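Local coordinates for protein diacylglycerol O-acyltransferase (Marinobacter hydrocarbonoclasticus, PDB 6CHJ) that probably transfers the acyl group of acyl-CoA to diacylglycerol or a fatty alcohol, yielding triacylglycerols or wax esters, at residues R252-A257 and A447-N452. Sequence-based numbering, arbitrary orientation.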
loop_
_atom_site.group_PDB
_atom_site.type_symbol
_atom_site.label_atom_id
_atom_site.label_comp_id
_atom_site.label_asym_id
_atom_site.label_seq_id
_atom_site.Cartn_x
_atom_site.Cartn_y
_atom_site.Cartn_z
ATOM N N ARG B 252 37.934 4.677 7.325
ATOM C CA ARG B 252 39.046 5.624 7.317
ATOM C C ARG B 252 40.393 4.900 7.255
ATOM O O ARG B 252 41.307 5.343 6.551
ATOM C CB ARG B 252 38.974 6.534 8.541
ATOM C CG ARG B 252 38.493 7.932 8.215
ATOM C CD ARG B 252 38.519 8.805 9.451
ATOM N NE ARG B 252 37.191 9.059 10.012
ATOM C CZ ARG B 252 36.714 8.458 11.098
ATOM N NH1 ARG B 252 37.445 7.551 11.734
ATOM N NH2 ARG B 252 35.504 8.758 11.550
ATOM N N ALA B 253 40.527 3.776 7.969
ATOM C CA ALA B 253 41.747 2.980 7.866
ATOM C C ALA B 253 42.057 2.633 6.415
ATOM O O ALA B 253 43.218 2.671 5.992
ATOM C CB ALA B 253 41.619 1.709 8.703
ATOM N N VAL B 254 41.027 2.321 5.626
ATOM C CA VAL B 254 41.270 2.004 4.228
ATOM C C VAL B 254 41.638 3.271 3.461
ATOM O O VAL B 254 42.436 3.224 2.513
ATOM C CB VAL B 254 40.043 1.273 3.648
ATOM C CG1 VAL B 254 40.164 1.056 2.115
ATOM C CG2 VAL B 254 39.854 -0.051 4.385
ATOM N N CYS B 255 41.111 4.424 3.887
ATOM C CA CYS B 255 41.459 5.691 3.249
ATOM C C CYS B 255 42.943 5.987 3.373
ATOM O O CYS B 255 43.599 6.365 2.393
ATOM C CB CYS B 255 40.673 6.831 3.880
ATOM S SG CYS B 255 39.026 6.871 3.331
ATOM N N GLU B 256 43.475 5.873 4.591
ATOM C CA GLU B 256 44.867 6.221 4.832
ATOM C C GLU B 256 45.788 5.292 4.059
ATOM O O GLU B 256 46.722 5.745 3.391
ATOM C CB GLU B 256 45.159 6.180 6.337
ATOM C CG GLU B 256 44.704 7.439 7.072
ATOM C CD GLU B 256 43.823 7.157 8.274
ATOM O OE1 GLU B 256 42.786 7.845 8.415
ATOM O OE2 GLU B 256 44.162 6.262 9.088
ATOM N N ALA B 257 45.502 3.986 4.104
ATOM C CA ALA B 257 46.332 3.003 3.416
ATOM C C ALA B 257 46.467 3.323 1.939
ATOM O O ALA B 257 47.558 3.226 1.369
ATOM C CB ALA B 257 45.745 1.604 3.605
ATOM N N ALA B 447 36.189 -5.577 2.647
ATOM C CA ALA B 447 37.165 -6.513 3.187
ATOM C C ALA B 447 38.253 -6.842 2.164
ATOM O O ALA B 447 39.400 -7.092 2.546
ATOM C CB ALA B 447 36.451 -7.779 3.670
ATOM N N GLU B 448 37.916 -6.851 0.871
ATOM C CA GLU B 448 38.915 -7.120 -0.162
ATOM C C GLU B 448 39.976 -6.029 -0.180
ATOM O O GLU B 448 41.176 -6.313 -0.285
ATOM C CB GLU B 448 38.249 -7.223 -1.532
ATOM C CG GLU B 448 37.727 -8.599 -1.897
ATOM C CD GLU B 448 37.532 -8.751 -3.391
ATOM O OE1 GLU B 448 38.001 -7.857 -4.125
ATOM O OE2 GLU B 448 36.933 -9.758 -3.835
ATOM N N LEU B 449 39.545 -4.766 -0.105
ATOM C CA LEU B 449 40.489 -3.667 0.077
ATOM C C LEU B 449 41.288 -3.843 1.364
ATOM O O LEU B 449 42.488 -3.551 1.402
ATOM C CB LEU B 449 39.751 -2.326 0.089
ATOM C CG LEU B 449 39.148 -1.830 -1.223
ATOM C CD1 LEU B 449 38.346 -0.519 -1.006
ATOM C CD2 LEU B 449 40.253 -1.639 -2.233
ATOM N N GLU B 450 40.647 -4.318 2.433
ATOM C CA GLU B 450 41.381 -4.454 3.687
ATOM C C GLU B 450 42.447 -5.547 3.601
ATOM O O GLU B 450 43.574 -5.352 4.062
ATOM C CB GLU B 450 40.425 -4.734 4.826
ATOM C CG GLU B 450 39.767 -3.518 5.431
ATOM C CD GLU B 450 38.647 -3.975 6.327
ATOM O OE1 GLU B 450 38.050 -5.018 5.976
ATOM O OE2 GLU B 450 38.395 -3.343 7.376
ATOM N N LEU B 451 42.105 -6.709 3.029
ATOM C CA LEU B 451 43.100 -7.758 2.820
ATOM C C LEU B 451 44.246 -7.252 1.958
ATOM O O LEU B 451 45.414 -7.330 2.353
ATOM C CB LEU B 451 42.466 -8.983 2.161
ATOM C CG LEU B 451 41.394 -9.800 2.878
ATOM C CD1 LEU B 451 40.517 -10.523 1.858
ATOM C CD2 LEU B 451 42.027 -10.785 3.849
ATOM N N ASN B 452 43.919 -6.701 0.782
ATOM C CA ASN B 452 44.921 -6.255 -0.182
ATOM C C ASN B 452 45.973 -5.352 0.440
ATOM O O ASN B 452 47.109 -5.293 -0.050
ATOM C CB ASN B 452 44.244 -5.514 -1.336
ATOM C CG ASN B 452 43.743 -6.454 -2.418
ATOM O OD1 ASN B 452 43.702 -7.671 -2.222
ATOM N ND2 ASN B 452 43.352 -5.891 -3.570
#
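Val-254 packs against Leu-449 and Glu-450 in a small, apolar helix-to-helix contact between helix 248-258 and the C-terminal helix 437-453, at the periphery of the chain, the centre of the contact about 26 Å from the centre of the chain. The backbones come nearest where the CA atoms of Val-254 and Glu-450 stand 6.5 Å apart, and only 123 Å² is buried in all. Val-254 carries its side of the contact alone. With CG1 anti to the backbone N (chi1 173°), that methyl lies 3.9 Å from CD1 of Leu-449 and 4.0 Å from CB of the same leucine. The other branch, CG2, meets the aliphatic part of the glutamate, 3.6 Å from Glu-450 CG. The valine crosses both partners at about a right angle. Beyond CG the glutamate chain is extended, and its OE2 forms a salt bridge with Arg-250 NE. Val-265 of helix 262-280 touches Val-254, Leu-326 of helix 322-338 touches Leu-449, and Tyr-258 OH is hydrogen-bonded to Leu-449 O. With no hydrogen bond crossing the two segments, their direct association rests on van der Waals packing, while polar ties between the helices run from Glu-450 and Leu-449 to Arg-250 and Tyr-258, on either side of 252-257 in sequence.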